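Local structure of retinol dehydratase (1FMJ) at residues 79-84 with 280-285; 85-90 with 158-163; 100-105 with 290-295. The protein acts on retinol as a dehydratase built on the sulfotransferase fold, and holds retinol and adenosine-3'-5'-diphosphate in this crystal. All blocks are in the same frame, centred on the assembly; numbering follows the deposited sequence.

How the interactions relate
Followed from the N terminus, the chain supplies 79-84 and 85-90 from the single helix 76-87, then 100-105 from helix 99-102 and strand 104-105. Interaction 2 closes first, when strand 160-163 returns beside the C-terminal end of helix 76-87. Interaction 1 closes a much longer loop at 280-285, with interaction 2 nested inside it, and interaction 3 closes last at 290-295, crossing both. Strands 104-105 and 160-163 are neighbours in the parallel sheet, joining interactions 2 and 3, while the Glu81-Arg102 salt bridge joins 1 to 3. Together they tie the sheet and its helix to the late segments beside the nucleotide and retinol.

Interaction 1 (79-84 with 280-285); sequences TQELVW and EHLNFE. With A3P (adenosine-3'-5'-diphosphate), chain G.
Beside the adenine end of the nucleotide site, Glu81 and Leu82 of helix 76-87 meet His281 and Leu282, where helix 272-281 ends. Thr76 and Thr77, at the N-terminal end of helix 76-87, hydrogen-bond the nucleotide. His281 NE2 donates to Glu81 OE1 at 2.8 Å, and the bond is fairly straight, with an N-H...O angle of 160°. The oxygen is approached on its anti side; the carboxylate and imidazole planes are 21° apart, and OE1 sits at the edge of the imidazole, close to its plane. Glu81 reaches it with CG anti to the backbone N (chi1 -175°) and a bend at chi2, which also lays CG against the imidazole edge. Its other oxygen, OE2, is paired with Arg102, so the buried carboxylate is held by a basic side chain at each oxygen. Phe92 packs edge-to-face with the imidazole.

Beside this polar pair the two leucines press together tightly: Leu82 CD2 stands 3.2 Å from Leu282 CD1, and Leu82 CG is nearly as close to the same methyl. The other branch, Leu282 CD2, rests on Glu81 CG at 4.0 Å. Helix 255-265 covers this apolar patch through Ile259 and Ile262 on Leu82 and Leu255 on Leu282.

Just past the helix end, Leu282 O accepts the exocyclic amino group N6 of A3P at 2.8 Å. Asn283 then N-caps the next helix through a weak bond from Glu285 N, and Phe284 turns the CD1-CE1 edge of its ring toward the adenine, with CD1 3.9 Å from A3P C6. The arrangement is consistent with Leu282 packing on helix 76-87 to fix the carbonyl that meets N6, within the nucleotide site of a sulfotransferase fold.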
# COMPACT_ATOMS: atom_id res chain seq x y z
N THR A 79 -10.43 -3.15 1.17
CA THR A 79 -10.41 -3.56 2.57
C THR A 79 -10.69 -2.37 3.49
O THR A 79 -11.46 -2.49 4.44
CB THR A 79 -9.05 -4.17 2.94
OG1 THR A 79 -8.74 -5.23 2.03
CG2 THR A 79 -9.09 -4.73 4.37
N GLN A 80 -10.07 -1.23 3.20
CA GLN A 80 -10.29 -0.05 4.04
C GLN A 80 -11.77 0.33 4.07
O GLN A 80 -12.30 0.67 5.12
CB GLN A 80 -9.50 1.14 3.51
CG GLN A 80 -8.03 1.09 3.82
CD GLN A 80 -7.28 2.25 3.25
OE1 GLN A 80 -7.46 3.39 3.68
NE2 GLN A 80 -6.45 1.98 2.26
N GLU A 81 -12.41 0.27 2.92
CA GLU A 81 -13.82 0.63 2.82
C GLU A 81 -14.69 -0.37 3.57
O GLU A 81 -15.56 0.03 4.35
CB GLU A 81 -14.26 0.70 1.36
CG GLU A 81 -15.69 1.20 1.16
CD GLU A 81 -15.86 2.68 1.44
OE1 GLU A 81 -16.98 3.19 1.22
OE2 GLU A 81 -14.89 3.35 1.87
N LEU A 82 -14.44 -1.66 3.35
CA LEU A 82 -15.20 -2.70 4.02
C LEU A 82 -15.06 -2.54 5.53
O LEU A 82 -16.05 -2.49 6.26
CB LEU A 82 -14.68 -4.08 3.62
CG LEU A 82 -14.91 -4.53 2.18
CD1 LEU A 82 -14.23 -5.88 1.94
CD2 LEU A 82 -16.40 -4.62 1.92
N VAL A 83 -13.81 -2.46 5.99
CA VAL A 83 -13.50 -2.31 7.41
C VAL A 83 -14.12 -1.07 8.04
O VAL A 83 -14.57 -1.11 9.18
CB VAL A 83 -11.96 -2.27 7.63
CG1 VAL A 83 -11.64 -1.86 9.07
CG2 VAL A 83 -11.35 -3.64 7.34
N TRP A 84 -14.15 0.04 7.31
CA TRP A 84 -14.71 1.26 7.88
C TRP A 84 -16.21 1.16 8.01
O TRP A 84 -16.77 1.51 9.04
CB TRP A 84 -14.37 2.48 7.02
CG TRP A 84 -14.45 3.77 7.79
CD1 TRP A 84 -13.45 4.35 8.53
CD2 TRP A 84 -15.59 4.63 7.92
NE1 TRP A 84 -13.90 5.51 9.11
CE2 TRP A 84 -15.21 5.71 8.75
CE3 TRP A 84 -16.89 4.60 7.41
CZ2 TRP A 84 -16.08 6.75 9.08
CZ3 TRP A 84 -17.77 5.63 7.75
CH2 TRP A 84 -17.36 6.70 8.57
N GLU A 280 -22.32 -5.18 -3.18
CA GLU A 280 -22.68 -4.34 -4.31
C GLU A 280 -21.98 -2.99 -4.23
O GLU A 280 -21.65 -2.39 -5.25
CB GLU A 280 -24.20 -4.18 -4.40
CG GLU A 280 -24.90 -3.72 -3.13
CD GLU A 280 -26.41 -3.92 -3.20
OE1 GLU A 280 -27.05 -3.39 -4.13
OE2 GLU A 280 -26.96 -4.62 -2.32
N HIS A 281 -21.73 -2.53 -3.01
CA HIS A 281 -21.04 -1.25 -2.81
C HIS A 281 -19.61 -1.32 -3.32
O HIS A 281 -19.04 -0.30 -3.69
CB HIS A 281 -21.03 -0.88 -1.32
CG HIS A 281 -20.29 0.39 -1.02
ND1 HIS A 281 -20.76 1.63 -1.40
CD2 HIS A 281 -19.11 0.61 -0.40
CE1 HIS A 281 -19.90 2.56 -1.02
NE2 HIS A 281 -18.89 1.97 -0.41
N LEU A 282 -19.03 -2.51 -3.34
CA LEU A 282 -17.67 -2.66 -3.80
C LEU A 282 -17.57 -3.10 -5.24
O LEU A 282 -16.51 -3.52 -5.69
CB LEU A 282 -16.90 -3.67 -2.93
CG LEU A 282 -16.64 -3.41 -1.45
CD1 LEU A 282 -15.35 -4.12 -1.08
CD2 LEU A 282 -16.51 -1.93 -1.15
N ASN A 283 -18.68 -3.03 -5.97
CA ASN A 283 -18.67 -3.41 -7.38
C ASN A 283 -17.59 -2.55 -8.03
O ASN A 283 -17.55 -1.35 -7.80
CB ASN A 283 -20.03 -3.13 -8.01
CG ASN A 283 -20.04 -3.37 -9.51
OD1 ASN A 283 -19.55 -2.55 -10.29
ND2 ASN A 283 -20.60 -4.51 -9.91
N PHE A 284 -16.74 -3.15 -8.85
CA PHE A 284 -15.65 -2.40 -9.45
C PHE A 284 -16.01 -1.10 -10.14
O PHE A 284 -15.36 -0.08 -9.89
CB PHE A 284 -14.85 -3.24 -10.44
CG PHE A 284 -13.59 -2.55 -10.91
CD1 PHE A 284 -12.53 -2.35 -10.04
CD2 PHE A 284 -13.49 -2.07 -12.22
CE1 PHE A 284 -11.38 -1.68 -10.45
CE2 PHE A 284 -12.35 -1.40 -12.64
CZ PHE A 284 -11.29 -1.20 -11.75
N GLU A 285 -17.02 -1.11 -11.00
CA GLU A 285 -17.39 0.11 -11.69
C GLU A 285 -17.92 1.16 -10.73
O GLU A 285 -17.56 2.33 -10.84
CB GLU A 285 -18.40 -0.19 -12.80
CG GLU A 285 -17.77 -0.91 -13.98
CD GLU A 285 -16.71 -0.06 -14.68
OE1 GLU A 285 -15.68 -0.62 -15.13
OE2 GLU A 285 -16.92 1.17 -14.78
P1 A3P G . -5.28 -3.25 -10.52
O1P A3P G . -4.19 -2.30 -10.78
O2P A3P G . -6.53 -2.83 -11.17
O3P A3P G . -4.91 -4.60 -10.97
P2 A3P G . -4.41 -1.03 -3.31
O4P A3P G . -5.68 -0.46 -2.83
O5P A3P G . -3.77 -1.85 -2.26
O6P A3P G . -3.51 0.06 -3.77
O5' A3P G . -4.71 -1.98 -4.54
C5' A3P G . -5.31 -1.49 -5.73
C4' A3P G . -5.74 -2.64 -6.64
O4' A3P G . -7.08 -3.06 -6.23
C3' A3P G . -5.89 -2.22 -8.10
O3' A3P G . -5.53 -3.33 -8.95
C2' A3P G . -7.34 -1.78 -8.14
O2' A3P G . -7.94 -1.55 -9.41
C1' A3P G . -7.98 -2.89 -7.32
N9 A3P G . -9.32 -2.54 -6.83
C8 A3P G . -9.75 -1.39 -6.19
N7 A3P G . -11.01 -1.38 -5.87
C5 A3P G . -11.47 -2.60 -6.32
C6 A3P G . -12.76 -3.24 -6.30
N6 A3P G . -13.85 -2.68 -5.76
N1 A3P G . -12.88 -4.52 -6.86
C2 A3P G . -11.78 -5.13 -7.41
N3 A3P G . -10.51 -4.63 -7.50
C4 A3P G . -10.43 -3.35 -6.93

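Interaction 2 (85-90 with 158-163); sequences LIENDL and KRFVKT. With RTL (retinol), chain H.
Lys158 NZ is hydrogen-bonded to Thr64 O and also faces Glu87 OE2, 3.9 Å away in a long salt bridge. Bends at chi3 and chi4 turn the lysine's amino end toward the glutamate, and the two chains run about perpendicular to each other. The stronger partner of the glutamate is elsewhere: its OE1 forms a salt bridge with Lys268, so one carboxylate is shared between two lysines and the Lys158 arm is the looser of them.

The aliphatic part of Glu87 has a second task. Its CB meets the rim of the Phe160 ring, in the ring plane, 3.7 Å from CZ, and CG follows along the same edge at 3.8 Å from CE2. Asn88 comes up to the same end of the ring, its ND2 3.8 Å from CZ at an oblique approach; that amide nitrogen is hydrogen-bonded to Trp84 O, which fixes it at the end of the helix. Phe160 also packs with Trp84 and Tyr103, and it fills the space between the helix and strand 160-163.

Two residues along the strand, Lys162 stretches out fully, its first torsion (160°) carrying the chain away from the backbone N, and its NZ donates to retinol O1 at 2.9 Å. His164 NE2 is also hydrogen-bonded to retinol. The strand therefore presents a ring and an amine end to quite different surroundings: the helix side is held mainly by apolar contact and weak, shared charge, whereas the retinol hydroxyl is gripped by direct polar bonds.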
# COMPACT_ATOMS: atom_id res chain seq x y z
N LEU A 85 -16.87 0.67 6.97
CA LEU A 85 -18.33 0.55 7.01
C LEU A 85 -18.78 -0.42 8.09
O LEU A 85 -19.75 -0.16 8.80
CB LEU A 85 -18.85 0.11 5.64
CG LEU A 85 -18.84 1.23 4.59
CD1 LEU A 85 -19.10 0.68 3.19
CD2 LEU A 85 -19.88 2.27 4.99
N ILE A 86 -18.06 -1.54 8.21
CA ILE A 86 -18.40 -2.56 9.20
C ILE A 86 -18.21 -2.06 10.63
O ILE A 86 -19.00 -2.39 11.51
CB ILE A 86 -17.56 -3.83 8.97
CG1 ILE A 86 -17.90 -4.41 7.59
CG2 ILE A 86 -17.83 -4.85 10.08
CD1 ILE A 86 -17.15 -5.69 7.24
N GLU A 87 -17.16 -1.28 10.86
CA GLU A 87 -16.90 -0.74 12.19
C GLU A 87 -17.85 0.42 12.47
O GLU A 87 -18.05 0.80 13.62
CB GLU A 87 -15.45 -0.25 12.31
CG GLU A 87 -14.38 -1.32 12.17
CD GLU A 87 -14.35 -2.28 13.34
OE1 GLU A 87 -15.44 -2.69 13.80
OE2 GLU A 87 -13.25 -2.64 13.80
N ASN A 88 -18.44 0.99 11.42
CA ASN A 88 -19.35 2.13 11.61
C ASN A 88 -20.82 1.91 11.28
O ASN A 88 -21.48 2.81 10.74
CB ASN A 88 -18.81 3.34 10.84
CG ASN A 88 -17.70 4.05 11.59
OD1 ASN A 88 -17.94 4.74 12.59
ND2 ASN A 88 -16.46 3.88 11.13
N ASP A 89 -21.34 0.73 11.59
CA ASP A 89 -22.75 0.42 11.37
C ASP A 89 -23.24 0.62 9.95
O ASP A 89 -24.35 1.11 9.73
CB ASP A 89 -23.61 1.27 12.31
CG ASP A 89 -23.21 1.11 13.76
OD1 ASP A 89 -23.23 -0.03 14.25
OD2 ASP A 89 -22.88 2.13 14.40
N LEU A 90 -22.42 0.25 8.97
CA LEU A 90 -22.78 0.40 7.57
C LEU A 90 -23.42 1.75 7.28
O LEU A 90 -24.44 1.84 6.60
CB LEU A 90 -23.73 -0.72 7.14
CG LEU A 90 -23.12 -2.12 7.08
CD1 LEU A 90 -23.17 -2.74 8.47
CD2 LEU A 90 -23.88 -2.97 6.09
N LYS A 158 -11.86 6.59 17.22
CA LYS A 158 -11.25 5.35 16.78
C LYS A 158 -10.28 5.66 15.64
O LYS A 158 -10.60 6.41 14.72
CB LYS A 158 -12.32 4.36 16.29
CG LYS A 158 -11.74 3.07 15.72
CD LYS A 158 -12.82 2.13 15.22
CE LYS A 158 -13.22 1.09 16.25
NZ LYS A 158 -12.20 0.04 16.46
N ARG A 159 -9.08 5.09 15.73
CA ARG A 159 -8.07 5.31 14.71
C ARG A 159 -8.00 4.19 13.69
O ARG A 159 -7.83 3.02 14.05
CB ARG A 159 -6.68 5.50 15.34
CG ARG A 159 -6.56 6.71 16.26
CD ARG A 159 -5.11 6.90 16.73
NE ARG A 159 -4.60 5.75 17.47
CZ ARG A 159 -3.41 5.71 18.07
NH1 ARG A 159 -2.60 6.77 18.02
NH2 ARG A 159 -3.03 4.62 18.73
N PHE A 160 -8.15 4.56 12.42
CA PHE A 160 -8.06 3.61 11.32
C PHE A 160 -6.72 3.92 10.66
O PHE A 160 -6.50 5.03 10.17
CB PHE A 160 -9.21 3.81 10.33
CG PHE A 160 -10.54 3.34 10.84
CD1 PHE A 160 -11.33 4.17 11.63
CD2 PHE A 160 -10.99 2.05 10.57
CE1 PHE A 160 -12.55 3.73 12.14
CE2 PHE A 160 -12.21 1.58 11.08
CZ PHE A 160 -12.99 2.42 11.86
N VAL A 161 -5.82 2.94 10.66
CA VAL A 161 -4.50 3.13 10.09
C VAL A 161 -4.24 2.30 8.85
O VAL A 161 -4.47 1.09 8.84
CB VAL A 161 -3.40 2.78 11.11
CG1 VAL A 161 -2.03 3.13 10.53
CG2 VAL A 161 -3.64 3.52 12.42
N LYS A 162 -3.77 2.97 7.80
CA LYS A 162 -3.43 2.30 6.55
C LYS A 162 -1.91 2.27 6.50
O LYS A 162 -1.26 3.27 6.82
CB LYS A 162 -3.94 3.10 5.36
CG LYS A 162 -3.25 2.77 4.04
CD LYS A 162 -3.66 3.74 2.95
CE LYS A 162 -2.88 3.51 1.68
NZ LYS A 162 -3.31 4.44 0.61
N THR A 163 -1.33 1.14 6.13
CA THR A 163 0.12 1.08 6.06
C THR A 163 0.63 0.01 5.12
O THR A 163 -0.03 -1.01 4.89
CB THR A 163 0.76 0.83 7.47
OG1 THR A 163 2.19 0.97 7.37
CG2 THR A 163 0.46 -0.57 7.96
C1 RTL H . 4.05 13.26 -5.45
C2 RTL H . 5.44 13.98 -5.54
C3 RTL H . 5.77 14.79 -4.30
C4 RTL H . 5.02 15.11 -3.01
C5 RTL H . 3.70 14.34 -3.11
C6 RTL H . 3.22 13.52 -4.14
C7 RTL H . 1.91 12.82 -4.08
C8 RTL H . 1.69 11.64 -3.43
C9 RTL H . 0.40 10.95 -3.37
C10 RTL H . 0.35 9.75 -2.67
C11 RTL H . -0.79 8.84 -2.44
C12 RTL H . -0.44 7.53 -2.69
C13 RTL H . -1.13 6.22 -2.64
C14 RTL H . -0.75 4.94 -2.91
C15 RTL H . -0.25 4.09 -1.81
O1 RTL H . -1.26 3.43 -1.18
C16 RTL H . 4.50 11.80 -5.64
C17 RTL H . 3.36 13.72 -6.74
C18 RTL H . 2.86 14.62 -1.85
C19 RTL H . -0.83 11.56 -4.07
C20 RTL H . -2.57 6.51 -2.17

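Interaction 3 (100-105 with 290-295); sequences SLRYIY and NGAVNM. With RTL (retinol), chain H.
Arg102 points the edge of its guanidinium at the loop 290-295, with Val293 CG1 (4.0 Å from NH2) and Ala292 O (4.1 Å from NH2) both at that edge, near its plane. The contact with the valine is a van der Waals touch at a slant, and the carbonyl is too distant for a direct bond. A bend at chi3 (-76°) swings the guanidinium round; its NH1 forms the salt bridge with Glu81, and Trp84 adds a cation-pi contact. A water bridges the backbones instead, accepting from Ser100 N at 3.1 Å and donating weakly to Ala292 O. The loop is shaped by an Asx turn, in which Asn290 OD1 accepts from Ala292 N at 3.1 Å.

Further along, both segments reach retinol. A first torsion of -172° swings the Tyr105 ring away from its backbone N and brings OH 3.2 Å from retinol C15; the ring is oblique to that carbon and makes a cation-pi contact with Lys162. Met295 touches the polyene with its CE, 3.4 Å from the C20 methyl. With an alanine here in place of Tyr105, the hydroxyl end of retinol is likely to lose a flank and Lys162 its aromatic partner. The charge of Arg102 is thus met by Glu81 and Trp84, leaving the loop van der Waals and water-mediated contact, while Tyr105 and Met295 touch a retinol whose hydroxyl is bonded by Lys162 and His164.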
# COMPACT_ATOMS: atom_id res chain seq x y z
N SER A 100 -8.99 9.25 2.46
CA SER A 100 -7.77 9.83 2.99
C SER A 100 -8.01 10.60 4.29
O SER A 100 -7.07 10.94 5.00
CB SER A 100 -7.13 10.75 1.95
OG SER A 100 -8.01 11.78 1.56
N LEU A 101 -9.28 10.87 4.61
CA LEU A 101 -9.62 11.57 5.85
C LEU A 101 -10.10 10.57 6.90
O LEU A 101 -10.10 10.85 8.09
CB LEU A 101 -10.71 12.62 5.60
CG LEU A 101 -10.31 14.06 5.21
CD1 LEU A 101 -9.21 14.04 4.16
CD2 LEU A 101 -11.53 14.80 4.68
N ARG A 102 -10.52 9.38 6.46
CA ARG A 102 -11.01 8.38 7.39
C ARG A 102 -9.88 7.49 7.91
O ARG A 102 -10.01 6.86 8.96
CB ARG A 102 -12.10 7.54 6.72
CG ARG A 102 -13.44 8.29 6.58
CD ARG A 102 -14.50 7.45 5.86
NE ARG A 102 -14.26 7.42 4.42
CZ ARG A 102 -14.58 6.41 3.63
NH1 ARG A 102 -15.14 5.31 4.12
NH2 ARG A 102 -14.33 6.49 2.33
N TYR A 103 -8.77 7.47 7.18
CA TYR A 103 -7.60 6.68 7.55
C TYR A 103 -6.34 7.53 7.57
O TYR A 103 -6.20 8.48 6.80
CB TYR A 103 -7.37 5.55 6.53
CG TYR A 103 -8.21 4.32 6.71
CD1 TYR A 103 -9.54 4.28 6.28
CD2 TYR A 103 -7.67 3.17 7.28
CE1 TYR A 103 -10.30 3.12 6.42
CE2 TYR A 103 -8.43 2.01 7.43
CZ TYR A 103 -9.74 2.00 6.99
OH TYR A 103 -10.46 0.85 7.13
N ILE A 104 -5.42 7.19 8.46
CA ILE A 104 -4.15 7.89 8.51
C ILE A 104 -3.22 6.94 7.77
O ILE A 104 -3.17 5.75 8.06
CB ILE A 104 -3.62 8.07 9.94
CG1 ILE A 104 -4.46 9.11 10.68
CG2 ILE A 104 -2.13 8.51 9.89
CD1 ILE A 104 -4.05 9.33 12.11
N TYR A 105 -2.52 7.48 6.79
CA TYR A 105 -1.59 6.71 6.00
C TYR A 105 -0.27 6.82 6.76
O TYR A 105 0.44 7.80 6.63
CB TYR A 105 -1.48 7.33 4.61
CG TYR A 105 -0.70 6.53 3.60
CD1 TYR A 105 -0.62 6.95 2.28
CD2 TYR A 105 -0.02 5.37 3.96
CE1 TYR A 105 0.13 6.25 1.34
CE2 TYR A 105 0.73 4.65 3.04
CZ TYR A 105 0.80 5.11 1.72
OH TYR A 105 1.54 4.43 0.78
N ASN A 290 -16.29 6.19 -7.58
CA ASN A 290 -16.65 6.66 -6.25
C ASN A 290 -15.56 7.64 -5.85
O ASN A 290 -14.49 7.25 -5.40
CB ASN A 290 -16.70 5.49 -5.26
CG ASN A 290 -17.30 5.87 -3.92
OD1 ASN A 290 -17.12 6.99 -3.44
ND2 ASN A 290 -17.99 4.94 -3.29
N GLY A 291 -15.84 8.93 -6.04
CA GLY A 291 -14.90 9.98 -5.72
C GLY A 291 -14.35 9.95 -4.30
O GLY A 291 -13.29 10.53 -4.04
N ALA A 292 -15.04 9.29 -3.38
CA ALA A 292 -14.56 9.23 -2.01
C ALA A 292 -13.34 8.32 -1.88
O ALA A 292 -12.59 8.41 -0.90
CB ALA A 292 -15.67 8.76 -1.08
N VAL A 293 -13.14 7.45 -2.86
CA VAL A 293 -12.03 6.51 -2.82
C VAL A 293 -11.15 6.43 -4.06
O VAL A 293 -10.07 5.86 -4.01
CB VAL A 293 -12.54 5.07 -2.53
CG1 VAL A 293 -13.37 5.05 -1.26
CG2 VAL A 293 -13.37 4.56 -3.71
N ASN A 294 -11.59 7.00 -5.17
CA ASN A 294 -10.80 6.91 -6.39
C ASN A 294 -9.67 7.92 -6.55
O ASN A 294 -8.98 7.92 -7.57
CB ASN A 294 -11.70 6.95 -7.63
CG ASN A 294 -12.44 8.26 -7.79
OD1 ASN A 294 -12.01 9.29 -7.27
ND2 ASN A 294 -13.54 8.23 -8.52
N MET A 295 -9.49 8.77 -5.55
CA MET A 295 -8.43 9.78 -5.55
C MET A 295 -8.46 10.73 -6.74
O MET A 295 -7.46 11.39 -7.04
CB MET A 295 -7.06 9.09 -5.50
CG MET A 295 -6.83 8.23 -4.26
SD MET A 295 -6.56 9.19 -2.74
CE MET A 295 -4.81 9.06 -2.58
C1 RTL H . 4.05 13.26 -5.45
C2 RTL H . 5.44 13.98 -5.54
C3 RTL H . 5.77 14.79 -4.30
C4 RTL H . 5.02 15.11 -3.01
C5 RTL H . 3.70 14.34 -3.11
C6 RTL H . 3.22 13.52 -4.14
C7 RTL H . 1.91 12.82 -4.08
C8 RTL H . 1.69 11.64 -3.43
C9 RTL H . 0.40 10.95 -3.37
C10 RTL H . 0.35 9.75 -2.67
C11 RTL H . -0.79 8.84 -2.44
C12 RTL H . -0.44 7.53 -2.69
C13 RTL H . -1.13 6.22 -2.64
C14 RTL H . -0.75 4.94 -2.91
C15 RTL H . -0.25 4.09 -1.81
O1 RTL H . -1.26 3.43 -1.18
C16 RTL H . 4.50 11.80 -5.64
C17 RTL H . 3.36 13.72 -6.74
C18 RTL H . 2.86 14.62 -1.85
C19 RTL H . -0.83 11.56 -4.07
C20 RTL H . -2.57 6.51 -2.17
O HOH W 1 -9.38 9.43 -0.65